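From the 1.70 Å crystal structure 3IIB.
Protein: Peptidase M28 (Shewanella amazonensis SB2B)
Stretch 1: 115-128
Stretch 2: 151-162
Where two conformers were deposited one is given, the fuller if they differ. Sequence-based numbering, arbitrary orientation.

Stretch 1 115-128: TLQDLQNAEAGSLN
Stretch 2 151-162: ASGRSRGAVAAA

Two segments of one chain, at least 34 residues apart in sequence wherever they touch, pack by close fit and apolar contact, with no hydrogen bond between them; the contact buries 365 Å² counted over both sides. Stretch 1 opens with a short helix beginning at Leu116, and stretch 2 is helical throughout, part of a longer helix. Their axes run nearly parallel, 18° apart in N-to-C direction, with a closest approach of 9.3 Å. The register is set by Leu116 opposite Gly153 (CA to CA 5.0 Å) and Gln120 opposite Ala160 (CA to CA 5.6 Å).

Thr115, with phi/psi -154/163 and chi1 p, caps the short helix: its OG1 accepts from Asp118 N at 3.1 Å. Leu116 to Gln120 have phi/psi close to -60/-40, with backbone bonds from Leu119 N to Thr115 O (3.1 Å) and from Gln120 N to Leu116 O (2.8 Å). Leu116 and Leu119 thereby both direct CA-to-CB toward the other helix.

The principal bump is Leu116, chi1 t and chi2 p, a knob seated in a hollow made by Ser152, Gly153, Gly157 and Ala160. Its CB lies 4.0 Å from Gly153 CA, and its CD1 is 3.9 Å from both Gly157 CA and Ala160 CB. CD2 comes within 3.4 Å of Ser152 OG and 4.2 Å of Arg156 CB. The two glycines leave backbone exposed as the floor of the hollow, while the methyl of Ala160 adds a small apolar wall. A CB at Gly157 would fall 2.3 Å from Gly153 O, a clash within its own helix, so the absence of a side chain there suits the local fold as well.

That helix is not perfectly regular. Arg156, at phi/psi -123/0, departs from the usual helical values, and the N atoms of Ala158 and Val159 lack bonds to the preceding turn; Gly157 N to Gly153 O, 3.1 Å, is weak. Regular bonding resumes with Ala160 N to Arg156 O (3.2 Å) and Ala161 N to Gly157 O (2.9 Å).

One turn along, Leu119 repeats the t, p rotamer. Its CD2 lies 4.0 Å from Ala160 CB, 4.0 Å from Ala161 CB and 3.8 Å from Gly157 O, so the small alanine methyls pack against one branch of the leucine. Gln120, chi1 m and chi2 t, starts sideways but brings its CG to 3.8 Å from Ala160 CB; its aliphatic portion makes this contact at a partly exposed position.

Beyond the helix, a type II turn from Glu123 to Ser126 places Gly125 at phi 81°, a value that favours glycine. Ser126 OG, on a p rotamer, donates to Glu123 O at 2.7 Å. A type I turn from Gly125 to Asn128 follows, and within it Leu127, chi1 m and chi2 t, points back toward stretch 2. Its CD1 stops 4.3 Å from Ala161 O, giving this buried leucine a looser contact than those made by the helical pair.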

ATOM      1  N   THR A 115     -17.550  -7.016 -16.097  1.00  8.10           N
ATOM      2  CA  THR A 115     -17.602  -5.590 -16.390  1.00  7.45           C
ATOM      3  C   THR A 115     -19.000  -5.069 -16.062  1.00  7.31           C
ATOM      4  O   THR A 115     -19.933  -5.854 -15.910  1.00  7.33           O
ATOM      5  CB  THR A 115     -17.360  -5.310 -17.890  1.00 10.14           C
ATOM      6  OG1 THR A 115     -18.436  -5.883 -18.655  1.00  9.42           O
ATOM      7  CG2 THR A 115     -16.006  -5.904 -18.368  1.00  8.65           C
ATOM      8  N   LEU A 116     -19.119  -3.746 -15.930  1.00  8.75           N
ATOM      9  CA  LEU A 116     -20.409  -3.056 -15.888  1.00  8.28           C
ATOM     10  C   LEU A 116     -21.345  -3.499 -17.020  1.00  8.01           C
ATOM     11  O   LEU A 116     -22.517  -3.784 -16.770  1.00  7.65           O
ATOM     12  CB  LEU A 116     -20.204  -1.530 -15.940  1.00 10.58           C
ATOM     13  CG  LEU A 116     -21.495  -0.697 -16.060  1.00 10.37           C
ATOM     14  CD1 LEU A 116     -22.390  -0.789 -14.806  1.00  5.14           C
ATOM     15  CD2 LEU A 116     -21.143   0.764 -16.376  1.00  8.73           C
ATOM     16  N   GLN A 117     -20.838  -3.592 -18.252  1.00 10.39           N
ATOM     17  CA  GLN A 117     -21.683  -4.012 -19.377  1.00 11.61           C
ATOM     18  C   GLN A 117     -22.304  -5.391 -19.151  1.00 10.17           C
ATOM     19  O   GLN A 117     -23.475  -5.603 -19.413  1.00 11.05           O
ATOM     20  CB  GLN A 117     -20.905  -4.004 -20.690  1.00 11.94           C
ATOM     21  CG  GLN A 117     -21.800  -4.180 -21.940  1.00 20.32           C
ATOM     22  CD  GLN A 117     -22.930  -3.131 -22.042  1.00 33.75           C
ATOM     23  OE1 GLN A 117     -24.112  -3.441 -21.825  1.00 40.02           O
ATOM     24  NE2 GLN A 117     -22.561  -1.887 -22.366  1.00 35.75           N
ATOM     25  N   ASP A 118     -21.506  -6.319 -18.619  1.00 10.31           N
ATOM     26  CA  ASP A 118     -21.999  -7.654 -18.297  1.00 11.23           C
ATOM     27  C   ASP A 118     -23.095  -7.621 -17.243  1.00  8.20           C
ATOM     28  O   ASP A 118     -24.106  -8.301 -17.361  1.00 11.16           O
ATOM     29  CB  ASP A 118     -20.838  -8.549 -17.872  1.00 13.03           C
ATOM     30  CG  ASP A 118     -19.922  -8.876 -19.037  1.00 23.66           C
ATOM     31  OD1 ASP A 118     -20.441  -9.218 -20.124  1.00 26.37           O
ATOM     32  OD2 ASP A 118     -18.694  -8.788 -18.885  1.00 34.09           O
ATOM     33  N   LEU A 119     -22.915  -6.775 -16.247  1.00  8.22           N
ATOM     34  CA  LEU A 119     -23.929  -6.570 -15.220  1.00  7.81           C
ATOM     35  C   LEU A 119     -25.205  -5.996 -15.841  1.00  9.10           C
ATOM     36  O   LEU A 119     -26.313  -6.461 -15.548  1.00  6.48           O
ATOM     37  CB  LEU A 119     -23.386  -5.634 -14.150  1.00  6.09           C
ATOM     38  CG  LEU A 119     -24.360  -5.176 -13.089  1.00  6.04           C
ATOM     39  CD1 LEU A 119     -25.081  -6.376 -12.399  1.00  5.34           C
ATOM     40  CD2 LEU A 119     -23.611  -4.272 -12.081  1.00  5.16           C
ATOM     41  N   GLN A 120     -25.025  -5.001 -16.712  1.00 11.57           N
ATOM     42  CA  GLN A 120     -26.166  -4.369 -17.399  1.00 12.43           C
ATOM     43  C   GLN A 120     -26.934  -5.375 -18.278  1.00 14.37           C
ATOM     44  O   GLN A 120     -28.152  -5.247 -18.449  1.00 15.16           O
ATOM     45  CB  GLN A 120     -25.704  -3.169 -18.231  1.00 11.52           C
ATOM     46  CG  GLN A 120     -25.321  -1.956 -17.401  1.00 17.96           C
ATOM     47  CD  GLN A 120     -24.600  -0.866 -18.179  1.00 22.14           C
ATOM     48  OE1 GLN A 120     -23.797  -1.146 -19.078  1.00 25.44           O
ATOM     49  NE2 GLN A 120     -24.848   0.399 -17.796  1.00 20.52           N
ATOM     50  N   ASN A 121     -26.223  -6.359 -18.826  1.00 14.36           N
ATOM     51  CA  ASN A 121     -26.820  -7.447 -19.607  1.00 14.77           C
ATOM     52  C   ASN A 121     -27.492  -8.556 -18.795  1.00 15.45           C
ATOM     53  O   ASN A 121     -28.159  -9.405 -19.378  1.00 14.75           O
ATOM     54  CB  ASN A 121     -25.763  -8.120 -20.484  1.00 14.32           C
ATOM     55  CG  ASN A 121     -25.200  -7.208 -21.552  1.00 20.22           C
ATOM     56  OD1 ASN A 121     -25.768  -6.173 -21.866  1.00 23.41           O
ATOM     57  ND2 ASN A 121     -24.065  -7.597 -22.114  1.00 26.48           N
ATOM     58  N   ALA A 122     -27.332  -8.573 -17.474  1.00 13.66           N
ATOM     59  CA  ALA A 122     -27.915  -9.634 -16.665  1.00 12.88           C
ATOM     60  C   ALA A 122     -29.437  -9.610 -16.763  1.00 13.02           C
ATOM     61  O   ALA A 122     -30.028  -8.598 -17.104  1.00 13.17           O
ATOM     62  CB  ALA A 122     -27.466  -9.505 -15.178  1.00 11.36           C
ATOM     63  N   GLU A 123     -30.053 -10.741 -16.459  1.00 15.98           N
ATOM     64  CA  GLU A 123     -31.489 -10.866 -16.538  1.00 18.82           C
ATOM     65  C   GLU A 123     -32.108 -10.159 -15.342  1.00 16.32           C
ATOM     66  O   GLU A 123     -31.596 -10.250 -14.242  1.00 12.25           O
ATOM     67  CB  GLU A 123     -31.891 -12.333 -16.512  1.00 19.58           C
ATOM     68  CG  GLU A 123     -31.297 -13.185 -17.631  1.00 28.58           C
ATOM     69  CD  GLU A 123     -32.159 -13.193 -18.872  1.00 40.34           C
ATOM     70  OE1 GLU A 123     -31.977 -12.313 -19.746  1.00 49.58           O
ATOM     71  OE2 GLU A 123     -33.020 -14.094 -18.969  1.00 49.92           O
ATOM     72  N   ALA A 124     -33.237  -9.494 -15.559  1.00 16.15           N
ATOM     73  CA  ALA A 124     -33.977  -8.887 -14.451  1.00 14.82           C
ATOM     74  C   ALA A 124     -34.297  -9.942 -13.402  1.00 13.61           C
ATOM     75  O   ALA A 124     -34.557 -11.090 -13.718  1.00 13.47           O
ATOM     76  CB  ALA A 124     -35.253  -8.205 -14.949  1.00 15.21           C
ATOM     77  N   GLY A 125     -34.198  -9.555 -12.140  1.00 10.29           N
ATOM     78  CA  GLY A 125     -34.442 -10.460 -11.029  1.00 10.31           C
ATOM     79  C   GLY A 125     -33.299 -11.381 -10.649  1.00 10.85           C
ATOM     80  O   GLY A 125     -33.384 -12.056  -9.641  1.00 10.89           O
ATOM     81  N   SER A 126     -32.254 -11.457 -11.477  1.00  9.88           N
ATOM     82  CA  SER A 126     -31.208 -12.444 -11.281  1.00 11.79           C
ATOM     83  C   SER A 126     -30.360 -12.139 -10.051  1.00 14.13           C
ATOM     84  O   SER A 126     -29.753 -13.046  -9.484  1.00 16.00           O
ATOM     85  CB  SER A 126     -30.313 -12.581 -12.515  1.00 13.80           C
ATOM     86  OG  SER A 126     -29.641 -11.384 -12.840  1.00 12.99           O
ATOM     87  N   LEU A 127     -30.338 -10.881  -9.619  1.00  9.37           N
ATOM     88  CA  LEU A 127     -29.585 -10.513  -8.430  1.00  8.25           C
ATOM     89  C   LEU A 127     -30.454 -10.306  -7.197  1.00  7.42           C
ATOM     90  O   LEU A 127     -29.951  -9.859  -6.169  1.00  7.55           O
ATOM     91  CB  LEU A 127     -28.702  -9.306  -8.696  1.00  9.54           C
ATOM     92  CG  LEU A 127     -27.674  -9.548  -9.803  1.00  8.04           C
ATOM     93  CD1 LEU A 127     -26.790  -8.371  -9.906  1.00  7.26           C
ATOM     94  CD2 LEU A 127     -26.824 -10.797  -9.583  1.00 11.06           C
ATOM     95  N   ASN A 128     -31.737 -10.693  -7.253  1.00  8.00           N
ATOM     96  CA  ASN A 128     -32.555 -10.610  -6.058  1.00  8.19           C
ATOM     97  C   ASN A 128     -31.824 -11.190  -4.833  1.00  8.75           C
ATOM     98  O   ASN A 128     -31.256 -12.296  -4.901  1.00  9.17           O
ATOM     99  CB  ASN A 128     -33.891 -11.350  -6.261  1.00  8.24           C
ATOM    100  CG  ASN A 128     -34.832 -10.608  -7.199  1.00 11.38           C
ATOM    101  OD1 ASN A 128     -34.506  -9.543  -7.693  1.00 10.84           O
ATOM    102  ND2 ASN A 128     -35.999 -11.185  -7.460  1.00 10.79           N
ATOM    103  N   ALA A 151     -13.852   2.918 -15.102  1.00  7.28           N
ATOM    104  CA  ALA A 151     -14.389   3.847 -14.106  1.00  8.53           C
ATOM    105  C   ALA A 151     -15.907   3.823 -13.991  1.00  8.34           C
ATOM    106  O   ALA A 151     -16.464   4.019 -12.889  1.00  8.08           O
ATOM    107  CB  ALA A 151     -13.864   5.270 -14.334  1.00  9.60           C
ATOM    108  N   SER A 152     -16.599   3.543 -15.108  1.00 10.86           N
ATOM    109  CA  SER A 152     -18.066   3.542 -15.088  1.00 10.69           C
ATOM    110  C   SER A 152     -18.649   2.464 -14.180  1.00  8.87           C
ATOM    111  O   SER A 152     -19.731   2.655 -13.635  1.00 10.49           O
ATOM    112  CB  SER A 152     -18.629   3.485 -16.513  1.00 10.42           C
ATOM    113  OG  SER A 152     -18.235   2.284 -17.152  1.00 16.42           O
ATOM    114  N   GLY A 153     -17.904   1.379 -13.953  1.00  7.79           N
ATOM    115  CA  GLY A 153     -18.289   0.387 -12.947  1.00  4.53           C
ATOM    116  C   GLY A 153     -18.514   1.030 -11.592  1.00  6.77           C
ATOM    117  O   GLY A 153     -19.435   0.648 -10.864  1.00  9.09           O
ATOM    118  N   ARG A 154     -17.662   1.993 -11.250  1.00  3.94           N
ATOM    119  CA  ARG A 154     -17.795   2.711 -10.004  1.00  5.55           C
ATOM    120  C   ARG A 154     -18.938   3.733 -10.063  1.00  6.89           C
ATOM    121  O   ARG A 154     -19.767   3.826  -9.145  1.00  6.81           O
ATOM    122  CB  ARG A 154     -16.472   3.420  -9.633  1.00  6.07           C
ATOM    123  CG  ARG A 154     -16.473   4.047  -8.240  1.00  7.52           C
ATOM    124  CD  ARG A 154     -15.346   5.050  -8.086  1.00  9.46           C
ATOM    125  NE  ARG A 154     -15.702   6.248  -8.817  1.00  8.79           N
ATOM    126  CZ  ARG A 154     -14.860   6.974  -9.550  1.00 13.12           C
ATOM    127  NH1 ARG A 154     -13.581   6.660  -9.649  1.00 14.37           N
ATOM    128  NH2 ARG A 154     -15.314   8.017 -10.205  1.00 14.85           N
ATOM    129  N   SER A 155     -18.955   4.521 -11.124  1.00  8.68           N
ATOM    130  CA  SER A 155     -19.970   5.587 -11.302  0.50  9.99           C
ATOM    131  C   SER A 155     -21.404   5.070 -11.406  1.00  9.10           C
ATOM    132  O   SER A 155     -22.350   5.660 -10.849  1.00 10.61           O
ATOM    133  CB  SER A 155     -19.677   6.386 -12.564  0.50  9.18           C
ATOM    134  OG  SER A 155     -18.384   6.936 -12.529  0.50 18.20           O
ATOM    135  N   ARG A 156     -21.573   3.966 -12.129  1.00  8.74           N
ATOM    136  CA  ARG A 156     -22.915   3.495 -12.510  1.00 10.95           C
ATOM    137  C   ARG A 156     -23.319   2.092 -12.096  1.00  8.24           C
ATOM    138  O   ARG A 156     -24.450   1.669 -12.372  1.00 10.26           O
ATOM    139  CB  ARG A 156     -23.018   3.635 -14.019  1.00 12.30           C
ATOM    140  CG  ARG A 156     -22.880   5.104 -14.435  1.00 24.43           C
ATOM    141  CD  ARG A 156     -23.527   5.380 -15.765  1.00 32.79           C
ATOM    142  NE  ARG A 156     -22.828   4.719 -16.855  1.00 28.64           N
ATOM    143  CZ  ARG A 156     -21.684   5.140 -17.402  1.00 43.22           C
ATOM    144  NH1 ARG A 156     -21.062   6.226 -16.950  1.00 46.16           N
ATOM    145  NH2 ARG A 156     -21.147   4.453 -18.412  1.00 46.75           N
ATOM    146  N   GLY A 157     -22.406   1.381 -11.412  1.00 10.14           N
ATOM    147  CA  GLY A 157     -22.618  -0.006 -11.042  1.00  7.59           C
ATOM    148  C   GLY A 157     -23.755  -0.175 -10.068  1.00  7.87           C
ATOM    149  O   GLY A 157     -24.509  -1.109 -10.178  1.00  5.99           O
ATOM    150  N   ALA A 158     -23.879   0.703  -9.078  1.00  5.68           N
ATOM    151  CA  ALA A 158     -24.926   0.516  -8.079  1.00  5.79           C
ATOM    152  C   ALA A 158     -26.328   0.608  -8.720  1.00  5.25           C
ATOM    153  O   ALA A 158     -27.262  -0.123  -8.334  1.00  6.21           O
ATOM    154  CB  ALA A 158     -24.757   1.518  -6.886  1.00  6.52           C
ATOM    155  N   VAL A 159     -26.477   1.481  -9.703  1.00  6.01           N
ATOM    156  CA  VAL A 159     -27.745   1.575 -10.411  1.00  6.29           C
ATOM    157  C   VAL A 159     -28.032   0.283 -11.191  1.00  6.00           C
ATOM    158  O   VAL A 159     -29.092  -0.328 -11.049  1.00  3.81           O
ATOM    159  CB  VAL A 159     -27.800   2.774 -11.330  1.00  6.11           C
ATOM    160  CG1 VAL A 159     -29.092   2.715 -12.227  1.00  5.44           C
ATOM    161  CG2 VAL A 159     -27.748   4.061 -10.528  1.00  4.58           C
ATOM    162  N   ALA A 160     -27.062  -0.148 -11.987  1.00  5.00           N
ATOM    163  CA  ALA A 160     -27.247  -1.348 -12.806  1.00  6.68           C
ATOM    164  C   ALA A 160     -27.523  -2.588 -11.944  1.00  6.83           C
ATOM    165  O   ALA A 160     -28.356  -3.416 -12.304  1.00  5.98           O
ATOM    166  CB  ALA A 160     -26.012  -1.567 -13.708  1.00  7.32           C
ATOM    167  N   ALA A 161     -26.844  -2.705 -10.805  1.00  5.88           N
ATOM    168  CA  ALA A 161     -27.046  -3.836  -9.920  1.00  6.16           C
ATOM    169  C   ALA A 161     -28.434  -3.800  -9.283  1.00  5.26           C
ATOM    170  O   ALA A 161     -29.125  -4.799  -9.249  1.00  5.40           O
ATOM    171  CB  ALA A 161     -25.973  -3.879  -8.843  1.00  5.05           C
ATOM    172  N   ALA A 162     -28.852  -2.637  -8.790  1.00  6.06           N
ATOM    173  CA  ALA A 162     -30.213  -2.496  -8.206  1.00  7.19           C
ATOM    174  C   ALA A 162     -31.327  -2.834  -9.191  1.00  4.87           C
ATOM    175  O   ALA A 162     -32.317  -3.471  -8.807  1.00  5.67           O
ATOM    176  CB  ALA A 162     -30.450  -1.102  -7.617  1.00  5.27           C
TER